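Local coordinates for protein C-domain type II peptide synthetase (Streptomyces globisporus, PDB 4ZNM) that is a type II, free-standing peptide synthetase protein built of a condensation domain and belonging to the CoA-dependent acyltransferase clan, at residues 52-57 against 139-144; 162-167 against 296-301; 168-173 against 186-191; 174-179 against 386-391. All blocks are in the same frame, centred on the assembly; numbering follows the deposited sequence.

Contact 1: residues 52-57 against 139-144; sequences WRLTGG and AVLGRF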
loop_
_atom_site.group_PDB
_atom_site.type_symbol
_atom_site.label_atom_id
_atom_site.label_comp_id
_atom_site.label_asym_id
_atom_site.label_seq_id
_atom_site.Cartn_x
_atom_site.Cartn_y
_atom_site.Cartn_z
ATOM N N TRP A 52 0.839 15.738 -2.953
ATOM C CA TRP A 52 2.107 16.367 -3.299
ATOM C C TRP A 52 2.027 17.859 -3.023
ATOM O O TRP A 52 1.038 18.509 -3.413
ATOM C CB TRP A 52 2.408 16.136 -4.764
ATOM C CG TRP A 52 2.796 14.757 -5.095
ATOM C CD1 TRP A 52 4.058 14.286 -5.231
ATOM C CD2 TRP A 52 1.926 13.657 -5.331
ATOM N NE1 TRP A 52 4.032 12.967 -5.547
ATOM C CE2 TRP A 52 2.734 12.549 -5.607
ATOM C CE3 TRP A 52 0.545 13.503 -5.324
ATOM C CZ2 TRP A 52 2.209 11.292 -5.886
ATOM C CZ3 TRP A 52 0.014 12.265 -5.600
ATOM C CH2 TRP A 52 0.846 11.166 -5.886
ATOM N N ARG A 53 3.050 18.407 -2.384
ATOM C CA ARG A 53 3.172 19.858 -2.212
ATOM C C ARG A 53 3.790 20.437 -3.479
ATOM O O ARG A 53 4.890 19.992 -3.885
ATOM C CB ARG A 53 4.040 20.164 -0.975
ATOM C CG ARG A 53 4.091 21.613 -0.536
ATOM C CD ARG A 53 2.815 22.074 0.154
ATOM N NE ARG A 53 2.986 23.427 0.618
ATOM C CZ ARG A 53 3.384 23.776 1.831
ATOM N NH1 ARG A 53 3.566 25.055 2.099
ATOM N NH2 ARG A 53 3.606 22.866 2.773
ATOM N N LEU A 54 3.104 21.403 -4.100
ATOM C CA LEU A 54 3.569 22.037 -5.363
ATOM C C LEU A 54 4.032 23.471 -5.158
ATOM O O LEU A 54 3.303 24.266 -4.596
ATOM C CB LEU A 54 2.467 22.050 -6.427
ATOM C CG LEU A 54 1.784 20.721 -6.750
ATOM C CD1 LEU A 54 0.707 20.932 -7.852
ATOM C CD2 LEU A 54 2.788 19.723 -7.191
ATOM N N THR A 55 5.246 23.780 -5.604
ATOM C CA THR A 55 5.822 25.116 -5.526
ATOM C C THR A 55 5.985 25.652 -6.939
ATOM O O THR A 55 6.651 25.020 -7.759
ATOM C CB THR A 55 7.198 25.106 -4.806
ATOM O OG1 THR A 55 7.051 24.442 -3.535
ATOM C CG2 THR A 55 7.744 26.528 -4.611
ATOM N N GLY A 56 5.361 26.796 -7.218
ATOM C CA GLY A 56 5.436 27.399 -8.532
ATOM C C GLY A 56 4.052 27.748 -9.015
ATOM O O GLY A 56 3.068 27.340 -8.417
ATOM N N GLY A 57 3.984 28.520 -10.089
ATOM C CA GLY A 57 2.710 28.916 -10.652
ATOM C C GLY A 57 2.064 27.729 -11.327
ATOM O O GLY A 57 2.754 26.847 -11.805
ATOM N N ALA A 139 -8.618 14.146 -9.238
ATOM C CA ALA A 139 -7.657 15.070 -8.659
ATOM C C ALA A 139 -8.350 16.258 -8.032
ATOM O O ALA A 139 -9.325 16.814 -8.582
ATOM C CB ALA A 139 -6.699 15.546 -9.703
ATOM N N VAL A 140 -7.813 16.660 -6.896
ATOM C CA VAL A 140 -8.273 17.836 -6.197
ATOM C C VAL A 140 -7.021 18.702 -5.926
ATOM O O VAL A 140 -6.072 18.258 -5.294
ATOM C CB VAL A 140 -8.998 17.470 -4.902
ATOM C CG1 VAL A 140 -9.469 18.706 -4.189
ATOM C CG2 VAL A 140 -10.172 16.540 -5.197
ATOM N N LEU A 141 -7.045 19.937 -6.410
ATOM C CA LEU A 141 -5.961 20.877 -6.171
ATOM C C LEU A 141 -6.373 21.918 -5.127
ATOM O O LEU A 141 -7.327 22.674 -5.338
ATOM C CB LEU A 141 -5.575 21.546 -7.489
ATOM C CG LEU A 141 -4.416 22.543 -7.368
ATOM C CD1 LEU A 141 -3.098 21.826 -7.131
ATOM C CD2 LEU A 141 -4.368 23.385 -8.608
ATOM N N GLY A 142 -5.691 21.908 -3.980
ATOM C CA GLY A 142 -5.903 22.926 -2.969
ATOM C C GLY A 142 -4.845 24.015 -3.038
ATOM O O GLY A 142 -3.686 23.760 -2.761
ATOM N N ARG A 143 -5.226 25.232 -3.403
ATOM C CA ARG A 143 -4.217 26.301 -3.574
ATOM C C ARG A 143 -4.207 27.192 -2.381
ATOM O O ARG A 143 -5.245 27.636 -1.932
ATOM C CB ARG A 143 -4.501 27.103 -4.821
ATOM C CG ARG A 143 -4.628 26.236 -6.071
ATOM C CD ARG A 143 -4.671 27.081 -7.327
ATOM N NE ARG A 143 -3.364 27.617 -7.628
ATOM C CZ ARG A 143 -3.075 28.343 -8.705
ATOM N NH1 ARG A 143 -4.008 28.618 -9.614
ATOM N NH2 ARG A 143 -1.847 28.799 -8.869
ATOM N N PHE A 144 -3.024 27.489 -1.873
ATOM C CA PHE A 144 -2.889 28.511 -0.847
ATOM C C PHE A 144 -2.769 29.913 -1.426
ATOM O O PHE A 144 -3.368 30.870 -0.917
ATOM C CB PHE A 144 -1.677 28.206 0.009
ATOM C CG PHE A 144 -1.747 26.850 0.662
ATOM C CD1 PHE A 144 -2.616 26.614 1.716
ATOM C CD2 PHE A 144 -0.944 25.817 0.225
ATOM C CE1 PHE A 144 -2.667 25.363 2.325
ATOM C CE2 PHE A 144 -0.991 24.584 0.835
ATOM C CZ PHE A 144 -1.859 24.357 1.881
#
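Arg53 turns one face of its guanidinium toward Phe144 and approaches the ring obliquely, with Arg53 NE 4.1 Å from Phe144 CE2. The two side chains cross at about a right angle, and their flat groups are 62° apart, so this is an inclined approach rather than a parallel stack. A bend at chi2 (74°) turns the Arg53 chain toward the aromatic group. The polar end of the arginine has stronger partners of its own, since NH1 forms salt bridges with Asp148 and Glu110; these fix the group while Phe144 supplies an apolar surface for its face.

The second meeting lies on the other side of the sheet. Leu54 CD1 touches Leu141 CD1 at 4.0 Å, two methyl groups in a purely apolar contact, and Leu54 also packs on Leu151. No hydrogen bond joins the segments, because strands 47-55 and 137-143 are not direct neighbours: strand 148-156 runs between them, antiparallel to both. Their backbones are accordingly far apart, with Arg53 CA 9.6 Å from Gly142 CA, and the segments meet through side chains that reach across the middle strand. Both faces of that strand are bridged in this way, the Arg53 and Phe144 pair beneath helix 110-125 and the leucine pair where Leu54 meets Leu173 of helix 162-180 and Leu141 packs on Ile58. Next-but-one strands joined over a central one, with helices packed on both faces, are what the alpha/beta sandwich of the chloramphenicol acetyltransferase-like half of a condensation domain provides.

Contact 2: residues 162-167 against 296-301; sequences AWAMHV and GGRNNS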
loop_
_atom_site.group_PDB
_atom_site.type_symbol
_atom_site.label_atom_id
_atom_site.label_comp_id
_atom_site.label_asym_id
_atom_site.label_seq_id
_atom_site.Cartn_x
_atom_site.Cartn_y
_atom_site.Cartn_z
ATOM N N ALA A 162 1.005 1.828 -4.765
ATOM C CA ALA A 162 1.814 2.994 -4.364
ATOM C C ALA A 162 2.811 3.376 -5.453
ATOM O O ALA A 162 2.946 4.554 -5.801
ATOM C CB ALA A 162 2.517 2.741 -3.050
ATOM N N TRP A 163 3.457 2.388 -6.045
ATOM C CA TRP A 163 4.452 2.652 -7.092
ATOM C C TRP A 163 3.772 3.311 -8.289
ATOM O O TRP A 163 4.283 4.290 -8.874
ATOM C CB TRP A 163 5.168 1.344 -7.492
ATOM C CG TRP A 163 6.179 1.468 -8.601
ATOM C CD1 TRP A 163 5.924 1.701 -9.904
ATOM C CD2 TRP A 163 7.601 1.306 -8.495
ATOM N NE1 TRP A 163 7.086 1.713 -10.621
ATOM C CE2 TRP A 163 8.133 1.474 -9.781
ATOM C CE3 TRP A 163 8.470 1.053 -7.434
ATOM C CZ2 TRP A 163 9.497 1.389 -10.045
ATOM C CZ3 TRP A 163 9.826 0.973 -7.693
ATOM C CH2 TRP A 163 10.327 1.143 -8.990
ATOM N N ALA A 164 2.581 2.828 -8.620
ATOM C CA ALA A 164 1.812 3.413 -9.722
ATOM C C ALA A 164 1.459 4.870 -9.466
ATOM O O ALA A 164 1.419 5.660 -10.398
ATOM C CB ALA A 164 0.516 2.608 -9.981
HETATM N N MSE A 165 1.171 5.218 -8.214
HETATM C CA MSE A 165 0.793 6.596 -7.866
HETATM C C MSE A 165 2.018 7.529 -8.066
HETATM O O MSE A 165 1.901 8.645 -8.530
HETATM C CB MSE A 165 0.296 6.691 -6.420
HETATM C CG MSE A 165 -1.063 6.076 -6.158
HETATM SE SE MSE A 165 -2.505 7.006 -7.041
HETATM C CE MSE A 165 -2.147 8.798 -6.425
ATOM N N HIS A 166 3.190 7.042 -7.729
ATOM C CA HIS A 166 4.424 7.802 -7.984
ATOM C C HIS A 166 4.563 8.040 -9.504
ATOM O O HIS A 166 4.802 9.176 -9.931
ATOM C CB HIS A 166 5.609 7.077 -7.408
ATOM C CG HIS A 166 6.923 7.634 -7.840
ATOM N ND1 HIS A 166 7.702 8.423 -7.019
ATOM C CD2 HIS A 166 7.601 7.523 -9.013
ATOM C CE1 HIS A 166 8.804 8.771 -7.663
ATOM N NE2 HIS A 166 8.766 8.242 -8.876
ATOM N N VAL A 167 4.341 7.001 -10.316
ATOM C CA VAL A 167 4.400 7.118 -11.780
ATOM C C VAL A 167 3.352 8.114 -12.318
ATOM O O VAL A 167 3.653 8.936 -13.202
ATOM C CB VAL A 167 4.241 5.735 -12.459
ATOM C CG1 VAL A 167 4.082 5.883 -13.994
ATOM C CG2 VAL A 167 5.472 4.829 -12.159
ATOM N N GLY A 296 6.450 -5.892 -3.620
ATOM C CA GLY A 296 6.178 -4.888 -4.636
ATOM C C GLY A 296 5.607 -5.491 -5.926
ATOM O O GLY A 296 4.841 -4.834 -6.633
ATOM N N GLY A 297 6.005 -6.722 -6.259
ATOM C CA GLY A 297 5.468 -7.426 -7.428
ATOM C C GLY A 297 6.019 -6.897 -8.758
ATOM O O GLY A 297 5.517 -7.234 -9.828
ATOM N N ARG A 298 7.058 -6.068 -8.671
ATOM C CA ARG A 298 7.688 -5.421 -9.838
ATOM C C ARG A 298 9.149 -5.806 -10.061
ATOM O O ARG A 298 10.000 -4.962 -10.374
ATOM C CB ARG A 298 7.583 -3.913 -9.687
ATOM C CG ARG A 298 6.111 -3.478 -9.738
ATOM C CD ARG A 298 6.020 -2.026 -9.607
ATOM N NE ARG A 298 4.668 -1.480 -9.623
ATOM C CZ ARG A 298 4.104 -0.865 -10.661
ATOM N NH1 ARG A 298 4.713 -0.798 -11.838
ATOM N NH2 ARG A 298 2.909 -0.319 -10.518
ATOM N N ASN A 299 9.413 -7.096 -9.950
ATOM C CA ASN A 299 10.735 -7.648 -10.243
ATOM C C ASN A 299 11.123 -7.395 -11.706
ATOM O O ASN A 299 12.272 -7.145 -12.016
ATOM C CB ASN A 299 10.737 -9.151 -9.955
ATOM C CG ASN A 299 10.037 -9.491 -8.653
ATOM O OD1 ASN A 299 8.832 -9.229 -8.481
ATOM N ND2 ASN A 299 10.782 -10.078 -7.728
ATOM N N ASN A 300 10.147 -7.472 -12.603
ATOM C CA ASN A 300 10.405 -7.345 -14.033
ATOM C C ASN A 300 10.441 -5.879 -14.452
ATOM O O ASN A 300 9.397 -5.237 -14.552
ATOM C CB ASN A 300 9.332 -8.103 -14.805
ATOM C CG ASN A 300 9.606 -8.151 -16.278
ATOM O OD1 ASN A 300 10.402 -7.364 -16.794
ATOM N ND2 ASN A 300 8.940 -9.077 -16.977
ATOM N N SER A 301 11.636 -5.364 -14.732
ATOM C CA SER A 301 11.824 -3.929 -14.965
ATOM C C SER A 301 11.145 -3.402 -16.237
ATOM O O SER A 301 10.966 -2.192 -16.382
ATOM C CB SER A 301 13.321 -3.597 -14.998
ATOM O OG SER A 301 13.934 -3.980 -16.221
#
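Flat packing of Arg298 on Trp163 makes up most of this contact. The guanidinium and indole planes are 22° apart, and Trp163 CD1 sits over the centre of the guanidinium, 3.2 Å from Arg298 CZ. Further back along the arginine, CD lies over the indole face in a CH-pi contact, 3.7 Å from the centroid of the five-membered ring and 12° off its normal. The chain extended from CG to NE is what lets one residue cover the pyrrole part of the indole with both its aliphatic and its charged portions.

The polar ends are held by neighbouring residues. Arg298 NH2 forms a salt bridge with Asp161, the aspartate that ends the HHxxxD signature of condensation domains just before helix 162-180, and Asp161 OD1 also accepts a bond from Ala164 N. The loop after strand 288-295 is thereby joined to the end of this signature and the first turn of the helix. Arg298 NH1 donates to the carbonyl of Thr306, Trp163 NE1 to that of Glu304, and Phe310 makes a cation-pi contact with Arg298.

Looser van der Waals packing is left to Ala164, whose CB is 3.8 Å from Arg298 NH2, while its backbone N approaches the guanidinium obliquely.

Contact 3: residues 168-173 against 186-191; sequences IARDLL and PLPEPA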
loop_
_atom_site.group_PDB
_atom_site.type_symbol
_atom_site.label_atom_id
_atom_site.label_comp_id
_atom_site.label_asym_id
_atom_site.label_seq_id
_atom_site.Cartn_x
_atom_site.Cartn_y
_atom_site.Cartn_z
ATOM N N ILE A 168 2.132 8.077 -11.784
ATOM C CA ILE A 168 1.053 8.937 -12.262
ATOM C C ILE A 168 1.402 10.418 -12.047
ATOM O O ILE A 168 1.133 11.279 -12.893
ATOM C CB ILE A 168 -0.250 8.584 -11.566
ATOM C CG1 ILE A 168 -0.733 7.195 -12.027
ATOM C CG2 ILE A 168 -1.346 9.658 -11.841
ATOM C CD1 ILE A 168 -1.863 6.631 -11.155
ATOM N N ALA A 169 1.963 10.705 -10.881
ATOM C CA ALA A 169 2.307 12.056 -10.506
ATOM C C ALA A 169 3.447 12.538 -11.403
ATOM O O ALA A 169 3.416 13.664 -11.909
ATOM C CB ALA A 169 2.687 12.123 -9.031
ATOM N N ARG A 170 4.414 11.660 -11.659
ATOM C CA ARG A 170 5.570 12.047 -12.471
ATOM C C ARG A 170 5.121 12.332 -13.888
ATOM O O ARG A 170 5.474 13.369 -14.477
ATOM C CB ARG A 170 6.667 10.989 -12.482
ATOM C CG ARG A 170 7.807 11.413 -13.426
ATOM C CD ARG A 170 8.535 10.311 -14.026
ATOM N NE ARG A 170 7.714 9.417 -14.831
ATOM C CZ ARG A 170 8.205 8.297 -15.345
ATOM N NH1 ARG A 170 9.479 8.017 -15.128
ATOM N NH2 ARG A 170 7.452 7.461 -16.064
ATOM N N ASP A 171 4.342 11.414 -14.438
ATOM C CA ASP A 171 3.838 11.563 -15.786
ATOM C C ASP A 171 2.989 12.832 -15.901
ATOM O O ASP A 171 3.098 13.564 -16.874
ATOM C CB ASP A 171 3.017 10.346 -16.161
ATOM C CG ASP A 171 3.875 9.089 -16.418
ATOM O OD1 ASP A 171 5.125 9.129 -16.237
ATOM O OD2 ASP A 171 3.272 8.063 -16.810
ATOM N N LEU A 172 2.119 13.050 -14.923
ATOM C CA LEU A 172 1.188 14.184 -14.951
ATOM C C LEU A 172 1.915 15.507 -15.022
ATOM O O LEU A 172 1.604 16.351 -15.854
ATOM C CB LEU A 172 0.300 14.183 -13.720
ATOM C CG LEU A 172 -0.554 15.433 -13.523
ATOM C CD1 LEU A 172 -1.599 15.466 -14.621
ATOM C CD2 LEU A 172 -1.174 15.447 -12.150
ATOM N N LEU A 173 2.882 15.689 -14.126
ATOM C CA LEU A 173 3.593 16.957 -14.063
ATOM C C LEU A 173 4.548 17.143 -15.244
ATOM O O LEU A 173 4.794 18.275 -15.676
ATOM C CB LEU A 173 4.308 17.064 -12.714
ATOM C CG LEU A 173 3.238 17.068 -11.577
ATOM C CD1 LEU A 173 3.910 17.251 -10.260
ATOM C CD2 LEU A 173 2.220 18.182 -11.733
ATOM N N PRO A 186 11.754 13.514 -22.425
ATOM C CA PRO A 186 10.636 12.684 -22.890
ATOM C C PRO A 186 10.296 11.606 -21.879
ATOM O O PRO A 186 11.182 11.135 -21.157
ATOM C CB PRO A 186 11.163 12.057 -24.181
ATOM C CG PRO A 186 12.651 12.061 -24.018
ATOM C CD PRO A 186 12.948 13.354 -23.277
ATOM N N LEU A 187 9.028 11.224 -21.835
ATOM C CA LEU A 187 8.611 10.087 -21.037
ATOM C C LEU A 187 8.901 8.834 -21.835
ATOM O O LEU A 187 8.702 8.825 -23.042
ATOM C CB LEU A 187 7.115 10.161 -20.694
ATOM C CG LEU A 187 6.665 11.334 -19.819
ATOM C CD1 LEU A 187 5.149 11.299 -19.643
ATOM C CD2 LEU A 187 7.363 11.285 -18.468
ATOM N N PRO A 188 9.360 7.767 -21.170
ATOM C CA PRO A 188 9.461 6.499 -21.896
ATOM C C PRO A 188 8.073 5.964 -22.299
ATOM O O PRO A 188 7.077 6.287 -21.673
ATOM C CB PRO A 188 10.154 5.581 -20.889
ATOM C CG PRO A 188 9.808 6.152 -19.544
ATOM C CD PRO A 188 9.756 7.635 -19.755
ATOM N N GLU A 189 8.006 5.168 -23.348
ATOM C CA GLU A 189 6.757 4.535 -23.724
ATOM C C GLU A 189 6.411 3.492 -22.653
ATOM O O GLU A 189 7.235 2.653 -22.320
ATOM C CB GLU A 189 6.876 3.896 -25.115
ATOM C CG GLU A 189 5.545 3.504 -25.777
ATOM C CD GLU A 189 4.675 4.705 -26.159
ATOM O OE1 GLU A 189 5.199 5.845 -26.277
ATOM O OE2 GLU A 189 3.456 4.498 -26.344
ATOM N N PRO A 190 5.207 3.569 -22.070
ATOM C CA PRO A 190 4.984 2.603 -21.002
ATOM C C PRO A 190 4.425 1.291 -21.503
ATOM O O PRO A 190 3.716 1.220 -22.502
ATOM C CB PRO A 190 3.970 3.315 -20.100
ATOM C CG PRO A 190 3.165 4.148 -21.052
ATOM C CD PRO A 190 4.087 4.523 -22.202
ATOM N N ALA A 191 4.740 0.242 -20.781
ATOM C CA ALA A 191 4.060 -1.023 -20.985
ATOM C C ALA A 191 2.679 -0.875 -20.319
ATOM O O ALA A 191 2.548 -0.241 -19.269
ATOM C CB ALA A 191 4.853 -2.158 -20.387
#
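Leu187 drives its two methyl groups against an ion pair on helix 162-180. CD2 lies over one face of the Arg170 guanidinium, 4.1 Å from Arg170 NE, and is 3.8 Å from Asp171 OD1. The other methyl, CD1, rests beside the Asp171 carboxylate, 4.1 Å from Asp171 CG.

Beneath the leucine the ion pair is tightly knit. Arg170 turns back at chi3 (60°) and grips its neighbour side-on, two nitrogens converging on one oxygen: NE reaches Asp171 OD1 at 3.0 Å and NH2 reaches the same Asp171 OD1 at 2.9 Å. Both bonds stay close to the guanidinium plane, although they are bent, as sharing one acceptor requires. Asp171 OD2 is taken up by Arg73 and His74, and Arg170 NH2 also pairs with Asp305, so the buried carboxylate is held on both oxygens.

The outer side is looser. Exposed Pro188 only brushes the group, its CD 4.4 Å from Arg170 NH2 and oblique to the guanidinium, and its carbonyl oxygen turns to Arg73 instead.

No hydrogen bond crosses between 168-173 and 186-191 themselves. An aliphatic side chain thus covers a network of charges bonded among themselves and to His74, with Arg73 as the member that also holds the Pro188 carbonyl; with two arginines and a histidine round it, Asp171 is probably kept ionised.

Contact 4: residues 174-179 against 386-391; sequences NLYAAR and GDLTYS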
loop_
_atom_site.group_PDB
_atom_site.type_symbol
_atom_site.label_atom_id
_atom_site.label_comp_id
_atom_site.label_asym_id
_atom_site.label_seq_id
_atom_site.Cartn_x
_atom_site.Cartn_y
_atom_site.Cartn_z
ATOM N N ASN A 174 5.031 16.045 -15.809
ATOM C CA ASN A 174 5.833 16.111 -17.042
ATOM C C ASN A 174 4.967 16.518 -18.237
ATOM O O ASN A 174 5.325 17.404 -18.997
ATOM C CB ASN A 174 6.488 14.757 -17.293
ATOM C CG ASN A 174 7.244 14.691 -18.603
ATOM O OD1 ASN A 174 6.655 14.666 -19.685
ATOM N ND2 ASN A 174 8.561 14.614 -18.506
ATOM N N LEU A 175 3.813 15.867 -18.396
ATOM C CA LEU A 175 2.919 16.194 -19.509
ATOM C C LEU A 175 2.406 17.656 -19.377
ATOM O O LEU A 175 2.235 18.358 -20.372
ATOM C CB LEU A 175 1.742 15.208 -19.558
ATOM C CG LEU A 175 2.189 13.776 -19.917
ATOM C CD1 LEU A 175 1.080 12.815 -19.682
ATOM C CD2 LEU A 175 2.702 13.662 -21.391
ATOM N N TYR A 176 2.147 18.086 -18.146
ATOM C CA TYR A 176 1.762 19.472 -17.869
ATOM C C TYR A 176 2.876 20.434 -18.318
ATOM O O TYR A 176 2.642 21.367 -19.082
ATOM C CB TYR A 176 1.461 19.654 -16.355
ATOM C CG TYR A 176 1.346 21.102 -15.938
ATOM C CD1 TYR A 176 0.136 21.767 -16.058
ATOM C CD2 TYR A 176 2.425 21.798 -15.421
ATOM C CE1 TYR A 176 0.005 23.072 -15.696
ATOM C CE2 TYR A 176 2.312 23.132 -15.055
ATOM C CZ TYR A 176 1.097 23.761 -15.201
ATOM O OH TYR A 176 0.950 25.064 -14.845
ATOM N N ALA A 177 4.101 20.184 -17.874
ATOM C CA ALA A 177 5.213 21.031 -18.260
ATOM C C ALA A 177 5.345 21.076 -19.761
ATOM O O ALA A 177 5.559 22.134 -20.321
ATOM C CB ALA A 177 6.488 20.556 -17.633
ATOM N N ALA A 178 5.227 19.946 -20.441
ATOM C CA ALA A 178 5.413 19.998 -21.891
ATOM C C ALA A 178 4.322 20.877 -22.537
ATOM O O ALA A 178 4.606 21.669 -23.428
ATOM C CB ALA A 178 5.403 18.619 -22.492
ATOM N N ARG A 179 3.081 20.756 -22.069
ATOM C CA ARG A 179 1.984 21.589 -22.584
ATOM C C ARG A 179 2.250 23.056 -22.367
ATOM O O ARG A 179 1.939 23.872 -23.229
ATOM C CB ARG A 179 0.657 21.205 -21.918
ATOM C CG ARG A 179 0.026 20.000 -22.526
ATOM C CD ARG A 179 -1.314 19.682 -21.881
ATOM N NE ARG A 179 -1.929 18.563 -22.571
ATOM C CZ ARG A 179 -2.679 18.694 -23.659
ATOM N NH1 ARG A 179 -2.937 19.892 -24.151
ATOM N NH2 ARG A 179 -3.201 17.627 -24.237
ATOM N N GLY A 386 9.714 20.960 -15.249
ATOM C CA GLY A 386 9.622 22.280 -15.829
ATOM C C GLY A 386 9.759 23.355 -14.773
ATOM O O GLY A 386 10.773 23.408 -14.075
ATOM N N ASP A 387 8.741 24.203 -14.648
ATOM C CA ASP A 387 8.779 25.266 -13.658
ATOM C C ASP A 387 8.058 24.894 -12.363
ATOM O O ASP A 387 7.910 25.739 -11.505
ATOM C CB ASP A 387 8.196 26.562 -14.241
ATOM C CG ASP A 387 6.689 26.562 -14.375
ATOM O OD1 ASP A 387 6.012 25.515 -14.190
ATOM O OD2 ASP A 387 6.166 27.657 -14.701
ATOM N N LEU A 388 7.597 23.642 -12.240
ATOM C CA LEU A 388 7.012 23.155 -10.987
ATOM C C LEU A 388 7.937 22.211 -10.208
ATOM O O LEU A 388 8.482 21.264 -10.765
ATOM C CB LEU A 388 5.726 22.425 -11.250
ATOM C CG LEU A 388 4.447 23.215 -11.297
ATOM C CD1 LEU A 388 3.357 22.199 -11.529
ATOM C CD2 LEU A 388 4.205 24.032 -10.009
ATOM N N THR A 389 8.104 22.512 -8.925
ATOM C CA THR A 389 8.707 21.609 -7.950
ATOM C C THR A 389 7.601 20.836 -7.198
ATOM O O THR A 389 6.582 21.406 -6.830
ATOM C CB THR A 389 9.571 22.415 -6.962
ATOM O OG1 THR A 389 10.687 22.996 -7.654
ATOM C CG2 THR A 389 10.054 21.539 -5.786
ATOM N N TYR A 390 7.773 19.542 -6.999
ATOM C CA TYR A 390 6.765 18.747 -6.327
ATOM C C TYR A 390 7.436 17.763 -5.366
ATOM O O TYR A 390 8.485 17.187 -5.658
ATOM C CB TYR A 390 5.853 18.022 -7.332
ATOM C CG TYR A 390 6.524 17.047 -8.272
ATOM C CD1 TYR A 390 6.392 15.663 -8.096
ATOM C CD2 TYR A 390 7.264 17.505 -9.355
ATOM C CE1 TYR A 390 7.002 14.757 -8.974
ATOM C CE2 TYR A 390 7.871 16.629 -10.235
ATOM C CZ TYR A 390 7.747 15.255 -10.037
ATOM O OH TYR A 390 8.336 14.396 -10.931
ATOM N N SER A 391 6.802 17.594 -4.213
ATOM C CA SER A 391 7.341 16.839 -3.101
ATOM C C SER A 391 6.218 16.011 -2.506
ATOM O O SER A 391 5.211 16.557 -2.090
ATOM C CB SER A 391 7.923 17.824 -2.081
ATOM O OG SER A 391 8.946 17.249 -1.320
HETATM O O HOH W 1 3.354 26.292 -14.288
#
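Tyr176 and Leu388 cross at about a right angle, the leucine bringing a single methyl group to one side of the phenol. Leu388 CD1 is 3.8 Å from Tyr176 CE2 and 4.0 Å from Tyr176 CD2, an oblique approach to the ring. With CG anti to the backbone N (chi1 168°), the tyrosine reaches from helix 162-180 toward the beginning of strand 388-392, while Thr62 and Ala66 of helix 60-73 also pack against it.

At the edge of the same ring the contact becomes polar. A water in the ring plane accepts a bond of 2.8 Å from Tyr176 OH and donates one of 2.8 Å to Asp387 OD1, linking helix to turn where no direct hydrogen bond does. The phenol oxygen is bonded to the backbone N of Asp59 as well, which fixes the tip of the ring. Asp387 itself is exposed, and a bound sodium ion lies about 5 Å from its side chain, too far for direct coordination.

The backbones come nearest where side chains are smallest: Ala177 CB points at Gly386 and sits 4.0 Å from Gly386 CA. Gly386 has a positive phi (61°), and with Asp387 it forms a type II' turn between strands 383-385 and 388-392. The contact therefore seats a beta hairpin with a two-residue loop against a helix. Strand 388-392 also pairs with 47-55, and such an excursion of the C-terminal half onto the N-terminal sheet is consistent with the latch-like crossover known in condensation domains.

Overall arrangement
Helix 162-180 runs through contacts 2, 3 and 4, while contact 1 belongs to the sheet it covers. Contacts 1 and 4 are the more buried and share that sheet, where strands 47-55 and 388-392 are neighbours; contacts 2 and 3 are partly buried and join the helix to loops. In contacts 1, 2 and 3 an arginine held by ion pairs offers a face to its partner, whereas contact 4 relies on a leucine methyl, a phenol ring and one water. Tyr390 packs against Leu173, and Trp52 against Ala169, tying sheet to helix. Contact 2 lies nearest the centre of the chain, about 11 Å from it, whereas contact 4 is about 26 Å away (both measured between centres).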